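Local atomic coordinates of cadherin-5 (Gallus gallus, PDB entry 3PPE), a protein that mediates calcium-dependent homophilic adhesion between endothelial cells and helps couple actin fibres to their junctions. Residues 61-74 and 86-100. Numbering follows the deposited sequence.
Sequences LDREKKAEYELTAH and PPSKFIIKVSDINDN. With CA (calcium ion), chain E; CA (calcium ion), chain C; CA (calcium ion), chain D.
L71 CB lies over one face of the F90 ring, 4.0 Å from the centroid, a CH-pi contact. A73 CB reaches the same ring obliquely, and A73 N and S88 O lie at its edge; W4 of the second subunit also meets this ring. F90 has CG between its backbone N and carbonyl carbon (chi1 69°), which swings CZ back toward the neighbouring strand. P87 CB makes a second CH-pi contact over a face of H74. The Y69 ring has K66 CG over the rim of one face, with I92 O and V94 CG2 at the edge, in plane, the latter 3.7 Å from CE1. Paired N-H...O bonds join Y69 with I92, L71 with F90 and A73 with S88, defining strands 68-74 and 88-95 as antiparallel neighbours in a hairpin of the Ig-like EC1 beta sandwich. At the same end of the hairpin, residues 61-67, which lead into the first strand, and 96-100, which follow the second, reach the calcium sites at the EC1-EC2 junction. E64 OE1 bridges two calcium ions; E64 chelates the chain E ion through both oxygens, beside D96 OD2 at 2.3 Å from the metal. D99 spans the same pair through OD1 and OD2. E11 is shared by both ions, E12 completes the chain C site and D132 the chain E site. R63 NE forms a salt bridge with D96 OD2 at 2.8 Å, bent to 137° at the hydrogen. It meets that oxygen from above the carboxylate plane, 57° out of it. R63 NH2 makes another salt bridge, to the anti lone pair of E64 OE2 at 2.9 Å. The arginine thus forms a second shell that would probably offset some of the gathered negative charge. With a methionine in its place, D96 OD2 and E64 OE2 would lose their shared guanidinium partner, and both carboxylates would probably be less firmly oriented on the calcium.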
ATOM      1  N   LEU A  61      -3.604  12.609  -5.716  1.00 15.56           N
ATOM      2  CA  LEU A  61      -2.782  13.501  -4.931  1.00 15.60           C
ATOM      3  C   LEU A  61      -1.564  14.063  -5.726  1.00 15.31           C
ATOM      4  O   LEU A  61      -0.981  13.384  -6.557  1.00 15.56           O
ATOM      5  CB  LEU A  61      -2.283  12.752  -3.681  1.00 15.55           C
ATOM      6  CG  LEU A  61      -3.373  12.149  -2.778  1.00 16.21           C
ATOM      7  CD1 LEU A  61      -2.749  11.210  -1.742  1.00 14.43           C
ATOM      8  CD2 LEU A  61      -4.215  13.268  -2.139  1.00 16.26           C
ATOM      9  N   ASP A  62      -1.182  15.287  -5.422  1.00 15.25           N
ATOM     10  CA  ASP A  62      -0.016  15.885  -6.041  1.00 15.30           C
ATOM     11  C   ASP A  62       0.923  16.245  -4.926  1.00 15.11           C
ATOM     12  O   ASP A  62       0.640  17.160  -4.173  1.00 15.02           O
ATOM     13  CB  ASP A  62      -0.455  17.142  -6.792  1.00 15.60           C
ATOM     14  CG  ASP A  62       0.697  17.852  -7.499  1.00 15.56           C
ATOM     15  OD1 ASP A  62       1.854  17.360  -7.507  1.00 11.47           O
ATOM     16  OD2 ASP A  62       0.415  18.917  -8.054  1.00 17.11           O
ATOM     17  N   ARG A  63       2.036  15.525  -4.800  1.00 14.09           N
ATOM     18  CA  ARG A  63       3.044  15.852  -3.770  1.00 13.82           C
ATOM     19  C   ARG A  63       3.541  17.309  -3.866  1.00 14.12           C
ATOM     20  O   ARG A  63       3.876  17.936  -2.854  1.00 13.97           O
ATOM     21  CB  ARG A  63       4.230  14.872  -3.835  1.00 12.51           C
ATOM     22  CG  ARG A  63       5.137  14.895  -2.615  1.00 11.53           C
ATOM     23  CD  ARG A  63       6.561  14.479  -3.019  1.00 13.37           C
ATOM     24  NE  ARG A  63       7.159  15.494  -3.922  1.00 14.64           N
ATOM     25  CZ  ARG A  63       7.760  16.606  -3.484  1.00 15.14           C
ATOM     26  NH1 ARG A  63       7.844  16.841  -2.196  1.00 12.25           N
ATOM     27  NH2 ARG A  63       8.224  17.510  -4.336  1.00 12.86           N
ATOM     28  N   GLU A  64       3.556  17.855  -5.067  1.00 13.55           N
ATOM     29  CA  GLU A  64       4.036  19.228  -5.250  1.00 14.85           C
ATOM     30  C   GLU A  64       3.044  20.291  -4.749  1.00 15.90           C
ATOM     31  O   GLU A  64       3.414  21.445  -4.571  1.00 15.87           O
ATOM     32  CB  GLU A  64       4.423  19.489  -6.713  1.00 13.86           C
ATOM     33  CG  GLU A  64       5.779  18.883  -7.102  1.00 13.02           C
ATOM     34  CD  GLU A  64       5.784  17.381  -7.238  1.00 13.12           C
ATOM     35  OE1 GLU A  64       4.949  16.803  -7.984  1.00 13.20           O
ATOM     36  OE2 GLU A  64       6.659  16.741  -6.615  1.00 16.72           O
ATOM     37  N   LYS A  65       1.796  19.885  -4.500  1.00 16.61           N
ATOM     38  CA  LYS A  65       0.798  20.740  -3.835  1.00 17.22           C
ATOM     39  C   LYS A  65       0.865  20.561  -2.312  1.00 17.35           C
ATOM     40  O   LYS A  65       0.944  21.536  -1.556  1.00 16.79           O
ATOM     41  CB  LYS A  65      -0.567  20.251  -4.270  1.00 18.92           C
ATOM     42  CG  LYS A  65      -1.499  21.283  -4.831  1.00 25.85           C
ATOM     43  CD  LYS A  65      -1.102  21.613  -6.282  1.00 31.55           C
ATOM     44  CE  LYS A  65      -2.333  21.996  -7.112  1.00 34.33           C
ATOM     45  NZ  LYS A  65      -2.006  23.116  -8.047  1.00 35.88           N
ATOM     46  N   LYS A  66       0.813  19.297  -1.852  1.00 15.89           N
ATOM     47  CA  LYS A  66       0.938  19.000  -0.411  1.00 14.64           C
ATOM     48  C   LYS A  66       1.637  17.676  -0.240  1.00 13.42           C
ATOM     49  O   LYS A  66       1.236  16.693  -0.842  1.00 12.56           O
ATOM     50  CB  LYS A  66      -0.438  18.958   0.252  1.00 14.80           C
ATOM     51  CG  LYS A  66      -0.350  18.834   1.786  1.00 15.47           C
ATOM     52  CD  LYS A  66      -1.616  19.356   2.429  1.00 18.70           C
ATOM     53  CE  LYS A  66      -1.664  18.969   3.903  1.00 18.54           C
ATOM     54  NZ  LYS A  66      -0.618  19.648   4.728  1.00 22.69           N
ATOM     55  N   ALA A  67       2.697  17.638   0.543  1.00 13.72           N
ATOM     56  CA  ALA A  67       3.575  16.463   0.517  1.00 14.82           C
ATOM     57  C   ALA A  67       3.284  15.463   1.638  1.00 15.99           C
ATOM     58  O   ALA A  67       3.767  14.313   1.619  1.00 16.80           O
ATOM     59  CB  ALA A  67       5.019  16.908   0.555  1.00 14.65           C
ATOM     60  N   GLU A  68       2.528  15.900   2.637  1.00 16.20           N
ATOM     61  CA  GLU A  68       2.157  15.014   3.751  1.00 17.97           C
ATOM     62  C   GLU A  68       0.975  15.602   4.535  1.00 15.96           C
ATOM     63  O   GLU A  68       0.673  16.785   4.396  1.00 15.25           O
ATOM     64  CB  GLU A  68       3.356  14.714   4.669  1.00 17.58           C
ATOM     65  CG  GLU A  68       3.821  15.906   5.445  1.00 21.75           C
ATOM     66  CD  GLU A  68       5.019  15.602   6.349  1.00 23.63           C
ATOM     67  OE1 GLU A  68       6.021  15.019   5.849  1.00 31.19           O
ATOM     68  OE2 GLU A  68       4.979  15.988   7.539  1.00 27.23           O
ATOM     69  N   TYR A  69       0.304  14.740   5.308  1.00 14.87           N
ATOM     70  CA  TYR A  69      -0.927  15.059   6.025  1.00 14.42           C
ATOM     71  C   TYR A  69      -0.807  14.483   7.446  1.00 14.52           C
ATOM     72  O   TYR A  69      -0.511  13.314   7.602  1.00 13.36           O
ATOM     73  CB  TYR A  69      -2.154  14.433   5.347  1.00 14.55           C
ATOM     74  CG  TYR A  69      -2.424  14.912   3.922  1.00 16.25           C
ATOM     75  CD1 TYR A  69      -1.735  14.365   2.822  1.00 15.74           C
ATOM     76  CD2 TYR A  69      -3.359  15.906   3.675  1.00 14.02           C
ATOM     77  CE1 TYR A  69      -1.986  14.837   1.487  1.00 14.45           C
ATOM     78  CE2 TYR A  69      -3.614  16.351   2.385  1.00 12.30           C
ATOM     79  CZ  TYR A  69      -2.930  15.817   1.298  1.00 13.97           C
ATOM     80  OH  TYR A  69      -3.199  16.288   0.012  1.00 13.61           O
ATOM     81  N   GLU A  70      -1.050  15.332   8.442  1.00 13.96           N
ATOM     82  CA  GLU A  70      -1.040  14.987   9.862  1.00 16.88           C
ATOM     83  C   GLU A  70      -2.451  14.596  10.297  1.00 14.11           C
ATOM     84  O   GLU A  70      -3.389  15.391  10.197  1.00 13.72           O
ATOM     85  CB  GLU A  70      -0.528  16.197  10.691  1.00 16.36           C
ATOM     86  CG  GLU A  70       0.871  16.658  10.232  1.00 19.71           C
ATOM     87  CD  GLU A  70       1.600  17.588  11.198  1.00 23.44           C
ATOM     88  OE1 GLU A  70       0.925  18.447  11.805  1.00 29.88           O
ATOM     89  OE2 GLU A  70       2.866  17.458  11.344  1.00 32.33           O
ATOM     90  N   LEU A  71      -2.610  13.360  10.739  1.00 13.59           N
ATOM     91  CA  LEU A  71      -3.913  12.916  11.199  1.00 13.19           C
ATOM     92  C   LEU A  71      -3.821  12.298  12.597  1.00 13.13           C
ATOM     93  O   LEU A  71      -2.727  12.043  13.100  1.00 12.45           O
ATOM     94  CB  LEU A  71      -4.522  11.910  10.208  1.00 13.36           C
ATOM     95  CG  LEU A  71      -5.152  12.393   8.884  1.00 12.21           C
ATOM     96  CD1 LEU A  71      -4.077  12.757   7.831  1.00 12.52           C
ATOM     97  CD2 LEU A  71      -5.970  11.251   8.346  1.00 12.31           C
ATOM     98  N   THR A  72      -4.980  12.055  13.213  1.00 12.32           N
ATOM     99  CA  THR A  72      -5.024  11.419  14.521  1.00 11.87           C
ATOM    100  C   THR A  72      -6.061  10.324  14.465  1.00 12.18           C
ATOM    101  O   THR A  72      -7.158  10.531  13.957  1.00 11.55           O
ATOM    102  CB  THR A  72      -5.359  12.421  15.654  1.00 12.35           C
ATOM    103  OG1 THR A  72      -4.340  13.418  15.683  1.00 13.07           O
ATOM    104  CG2 THR A  72      -5.375  11.732  17.020  1.00 11.41           C
ATOM    105  N   ALA A  73      -5.675   9.152  14.958  1.00 12.38           N
ATOM    106  CA  ALA A  73      -6.536   7.994  14.960  1.00 12.77           C
ATOM    107  C   ALA A  73      -7.176   7.781  16.337  1.00 12.71           C
ATOM    108  O   ALA A  73      -6.559   8.039  17.364  1.00 11.69           O
ATOM    109  CB  ALA A  73      -5.732   6.757  14.515  1.00 12.16           C
ATOM    110  N   HIS A  74      -8.418   7.306  16.339  1.00 12.49           N
ATOM    111  CA  HIS A  74      -9.057   6.832  17.561  1.00 13.10           C
ATOM    112  C   HIS A  74      -9.640   5.435  17.375  1.00 14.10           C
ATOM    113  O   HIS A  74      -9.537   4.849  16.297  1.00 14.70           O
ATOM    114  CB  HIS A  74     -10.152   7.803  18.006  1.00 13.35           C
ATOM    115  CG  HIS A  74      -9.777   9.246  17.853  1.00 10.46           C
ATOM    116  ND1 HIS A  74      -9.727  10.119  18.919  1.00 11.59           N
ATOM    117  CD2 HIS A  74      -9.436   9.969  16.759  1.00 13.54           C
ATOM    118  CE1 HIS A  74      -9.371  11.316  18.489  1.00 12.16           C
ATOM    119  NE2 HIS A  74      -9.189  11.252  17.182  1.00 12.15           N
ATOM    120  N   PRO A  86      -6.179   5.915  23.880  1.00 15.39           N
ATOM    121  CA  PRO A  86      -5.651   7.260  23.703  1.00 15.74           C
ATOM    122  C   PRO A  86      -5.554   7.510  22.197  1.00 16.33           C
ATOM    123  O   PRO A  86      -5.335   6.579  21.438  1.00 18.42           O
ATOM    124  CB  PRO A  86      -4.235   7.170  24.308  1.00 15.66           C
ATOM    125  CG  PRO A  86      -3.902   5.723  24.263  1.00 15.18           C
ATOM    126  CD  PRO A  86      -5.187   5.017  24.512  1.00 13.96           C
ATOM    127  N   PRO A  87      -5.761   8.734  21.752  1.00 16.54           N
ATOM    128  CA  PRO A  87      -5.678   8.941  20.315  1.00 16.88           C
ATOM    129  C   PRO A  87      -4.214   8.742  19.826  1.00 16.93           C
ATOM    130  O   PRO A  87      -3.286   8.747  20.636  1.00 17.83           O
ATOM    131  CB  PRO A  87      -6.143  10.394  20.132  1.00 17.45           C
ATOM    132  CG  PRO A  87      -5.950  11.058  21.484  1.00 18.99           C
ATOM    133  CD  PRO A  87      -6.063   9.953  22.524  1.00 17.19           C
ATOM    134  N   SER A  88      -4.000   8.546  18.538  1.00 14.99           N
ATOM    135  CA  SER A  88      -2.641   8.269  18.061  1.00 15.74           C
ATOM    136  C   SER A  88      -2.377   9.124  16.824  1.00 14.99           C
ATOM    137  O   SER A  88      -3.048   8.968  15.805  1.00 13.04           O
ATOM    138  CB  SER A  88      -2.484   6.779  17.735  1.00 15.67           C
ATOM    139  OG  SER A  88      -1.187   6.504  17.267  1.00 19.82           O
ATOM    140  N   LYS A  89      -1.442  10.064  16.946  1.00 14.78           N
ATOM    141  CA  LYS A  89      -1.012  10.879  15.809  1.00 16.55           C
ATOM    142  C   LYS A  89      -0.184  10.087  14.790  1.00 14.22           C
ATOM    143  O   LYS A  89       0.679   9.296  15.142  1.00 12.96           O
ATOM    144  CB  LYS A  89      -0.154  12.061  16.295  1.00 17.00           C
ATOM    145  CG  LYS A  89      -0.878  13.120  17.123  1.00 20.48           C
ATOM    146  CD  LYS A  89       0.074  14.328  17.384  1.00 21.38           C
ATOM    147  CE  LYS A  89       0.796  14.265  18.739  1.00 32.29           C
ATOM    148  NZ  LYS A  89       0.251  15.226  19.808  1.00 34.78           N
ATOM    149  N   PHE A  90      -0.402  10.372  13.506  1.00 14.05           N
ATOM    150  CA  PHE A  90       0.356   9.731  12.453  1.00 12.85           C
ATOM    151  C   PHE A  90       0.424  10.661  11.256  1.00 13.82           C
ATOM    152  O   PHE A  90      -0.311  11.665  11.175  1.00 13.59           O
ATOM    153  CB  PHE A  90      -0.204   8.322  12.107  1.00 12.99           C
ATOM    154  CG  PHE A  90      -1.568   8.318  11.427  1.00 12.79           C
ATOM    155  CD1 PHE A  90      -2.742   8.484  12.164  1.00 12.17           C
ATOM    156  CD2 PHE A  90      -1.659   8.115  10.053  1.00 12.24           C
ATOM    157  CE1 PHE A  90      -4.002   8.478  11.539  1.00 10.58           C
ATOM    158  CE2 PHE A  90      -2.887   8.099   9.409  1.00 11.81           C
ATOM    159  CZ  PHE A  90      -4.075   8.297  10.141  1.00 10.58           C
ATOM    160  N   ILE A  91       1.305  10.336  10.321  1.00 13.03           N
ATOM    161  CA  ILE A  91       1.422  11.145   9.110  1.00 12.62           C
ATOM    162  C   ILE A  91       1.203  10.245   7.908  1.00 11.51           C
ATOM    163  O   ILE A  91       1.735   9.139   7.845  1.00 11.28           O
ATOM    164  CB  ILE A  91       2.799  11.889   9.058  1.00 11.72           C
ATOM    165  CG1 ILE A  91       2.818  12.993  10.138  1.00 14.01           C
ATOM    166  CG2 ILE A  91       3.081  12.445   7.643  1.00  9.44           C
ATOM    167  CD1 ILE A  91       4.235  13.672  10.453  1.00 14.72           C
ATOM    168  N   ILE A  92       0.366  10.714   6.989  1.00 11.21           N
ATOM    169  CA  ILE A  92       0.245  10.106   5.678  1.00 10.49           C
ATOM    170  C   ILE A  92       1.218  10.892   4.775  1.00 11.32           C
ATOM    171  O   ILE A  92       1.030  12.085   4.550  1.00 10.46           O
ATOM    172  CB  ILE A  92      -1.223  10.184   5.124  1.00 10.29           C
ATOM    173  CG1 ILE A  92      -2.204   9.318   5.970  1.00  6.94           C
ATOM    174  CG2 ILE A  92      -1.215   9.678   3.668  1.00  7.58           C
ATOM    175  CD1 ILE A  92      -3.689   9.542   5.598  1.00 10.08           C
ATOM    176  N   LYS A  93       2.244  10.210   4.277  1.00 13.15           N
ATOM    177  CA  LYS A  93       3.293  10.814   3.413  1.00 14.11           C
ATOM    178  C   LYS A  93       2.934  10.556   1.968  1.00 13.56           C
ATOM    179  O   LYS A  93       2.577   9.437   1.633  1.00 12.73           O
ATOM    180  CB  LYS A  93       4.629  10.115   3.685  1.00 14.81           C
ATOM    181  CG  LYS A  93       5.213  10.425   5.055  1.00 19.46           C
ATOM    182  CD  LYS A  93       6.205  11.590   4.980  1.00 23.61           C
ATOM    183  CE  LYS A  93       6.714  11.996   6.379  1.00 25.53           C
ATOM    184  NZ  LYS A  93       7.549  13.235   6.276  1.00 28.61           N
ATOM    185  N   VAL A  94       3.017  11.578   1.107  1.00 13.22           N
ATOM    186  CA  VAL A  94       2.748  11.386  -0.343  1.00 12.71           C
ATOM    187  C   VAL A  94       4.109  11.130  -0.990  1.00 12.82           C
ATOM    188  O   VAL A  94       4.979  12.003  -0.954  1.00 12.73           O
ATOM    189  CB  VAL A  94       2.045  12.622  -0.993  1.00 12.32           C
ATOM    190  CG1 VAL A  94       1.677  12.378  -2.511  1.00 12.80           C
ATOM    191  CG2 VAL A  94       0.751  13.005  -0.182  1.00 12.99           C
ATOM    192  N   SER A  95       4.271   9.956  -1.581  1.00 12.33           N
ATOM    193  CA  SER A  95       5.536   9.502  -2.182  1.00 13.04           C
ATOM    194  C   SER A  95       5.681  10.117  -3.563  1.00 12.32           C
ATOM    195  O   SER A  95       4.764  10.091  -4.351  1.00 12.48           O
ATOM    196  CB  SER A  95       5.549   7.971  -2.324  1.00 12.78           C
ATOM    197  OG  SER A  95       5.228   7.376  -1.076  1.00 18.71           O
ATOM    198  N   ASP A  96       6.861  10.667  -3.833  1.00 12.81           N
ATOM    199  CA  ASP A  96       7.148  11.420  -5.047  1.00 12.67           C
ATOM    200  C   ASP A  96       7.268  10.547  -6.295  1.00 12.56           C
ATOM    201  O   ASP A  96       7.973   9.549  -6.283  1.00 13.65           O
ATOM    202  CB  ASP A  96       8.491  12.152  -4.847  1.00 11.83           C
ATOM    203  CG  ASP A  96       8.752  13.204  -5.910  1.00 12.39           C
ATOM    204  OD1 ASP A  96       9.888  13.247  -6.438  1.00 15.90           O
ATOM    205  OD2 ASP A  96       7.842  14.001  -6.227  1.00  7.70           O
ATOM    206  N   ILE A  97       6.651  10.962  -7.394  1.00 11.96           N
ATOM    207  CA  ILE A  97       7.051  10.442  -8.679  1.00 11.56           C
ATOM    208  C   ILE A  97       7.811  11.545  -9.428  1.00 11.48           C
ATOM    209  O   ILE A  97       7.667  12.745  -9.128  1.00 11.42           O
ATOM    210  CB  ILE A  97       5.841   9.877  -9.539  1.00 11.82           C
ATOM    211  CG1 ILE A  97       4.895  10.972 -10.042  1.00 11.05           C
ATOM    212  CG2 ILE A  97       5.082   8.718  -8.747  1.00 10.79           C
ATOM    213  CD1 ILE A  97       4.030  10.528 -11.276  1.00 10.74           C
ATOM    214  N   ASN A  98       8.618  11.141 -10.393  1.00 11.97           N
ATOM    215  CA  ASN A  98       9.309  12.108 -11.229  1.00 11.79           C
ATOM    216  C   ASN A  98       8.363  12.687 -12.288  1.00 12.69           C
ATOM    217  O   ASN A  98       8.234  12.168 -13.378  1.00 14.71           O
ATOM    218  CB  ASN A  98      10.567  11.502 -11.877  1.00 11.39           C
ATOM    219  CG  ASN A  98      11.484  12.593 -12.405  1.00 11.53           C
ATOM    220  OD1 ASN A  98      11.642  13.634 -11.745  1.00 14.03           O
ATOM    221  ND2 ASN A  98      12.020  12.419 -13.580  1.00  8.11           N
ATOM    222  N   ASP A  99       7.670  13.764 -11.954  1.00 13.33           N
ATOM    223  CA  ASP A  99       6.708  14.333 -12.882  1.00 13.65           C
ATOM    224  C   ASP A  99       6.942  15.816 -13.201  1.00 12.95           C
ATOM    225  O   ASP A  99       6.102  16.457 -13.798  1.00 13.37           O
ATOM    226  CB  ASP A  99       5.260  14.050 -12.429  1.00 13.48           C
ATOM    227  CG  ASP A  99       4.917  14.598 -11.041  1.00 12.93           C
ATOM    228  OD1 ASP A  99       5.804  14.822 -10.170  1.00 10.60           O
ATOM    229  OD2 ASP A  99       3.679  14.791 -10.792  1.00 15.80           O
ATOM    230  N   ASN A 100       8.103  16.345 -12.789  1.00 13.79           N
ATOM    231  CA  ASN A 100       8.496  17.700 -13.103  1.00 13.15           C
ATOM    232  C   ASN A 100       9.864  17.748 -13.764  1.00 13.05           C
ATOM    233  O   ASN A 100      10.800  17.008 -13.397  1.00 12.86           O
ATOM    234  CB  ASN A 100       8.466  18.620 -11.856  1.00 12.20           C
ATOM    235  CG  ASN A 100       7.063  18.761 -11.260  1.00 12.93           C
ATOM    236  OD1 ASN A 100       6.642  17.928 -10.458  1.00 19.05           O
ATOM    237  ND2 ASN A 100       6.321  19.775 -11.681  1.00 12.13           N
TER
HETATM  238 CA    CA E 403       6.742  14.738  -8.147  1.00 12.25          CA
HETATM  239 CA    CA C 401       2.997  16.017  -8.934  1.00 14.73          CA
HETATM  240 CA    CA D 402      12.225  15.933 -11.942  1.00 11.18          CA
HETATM  241  O   HOH W   1       6.193  13.269   0.993  1.00 22.97           O
HETATM  242  O   HOH W   2       3.379  17.846 -10.537  1.00 13.89           O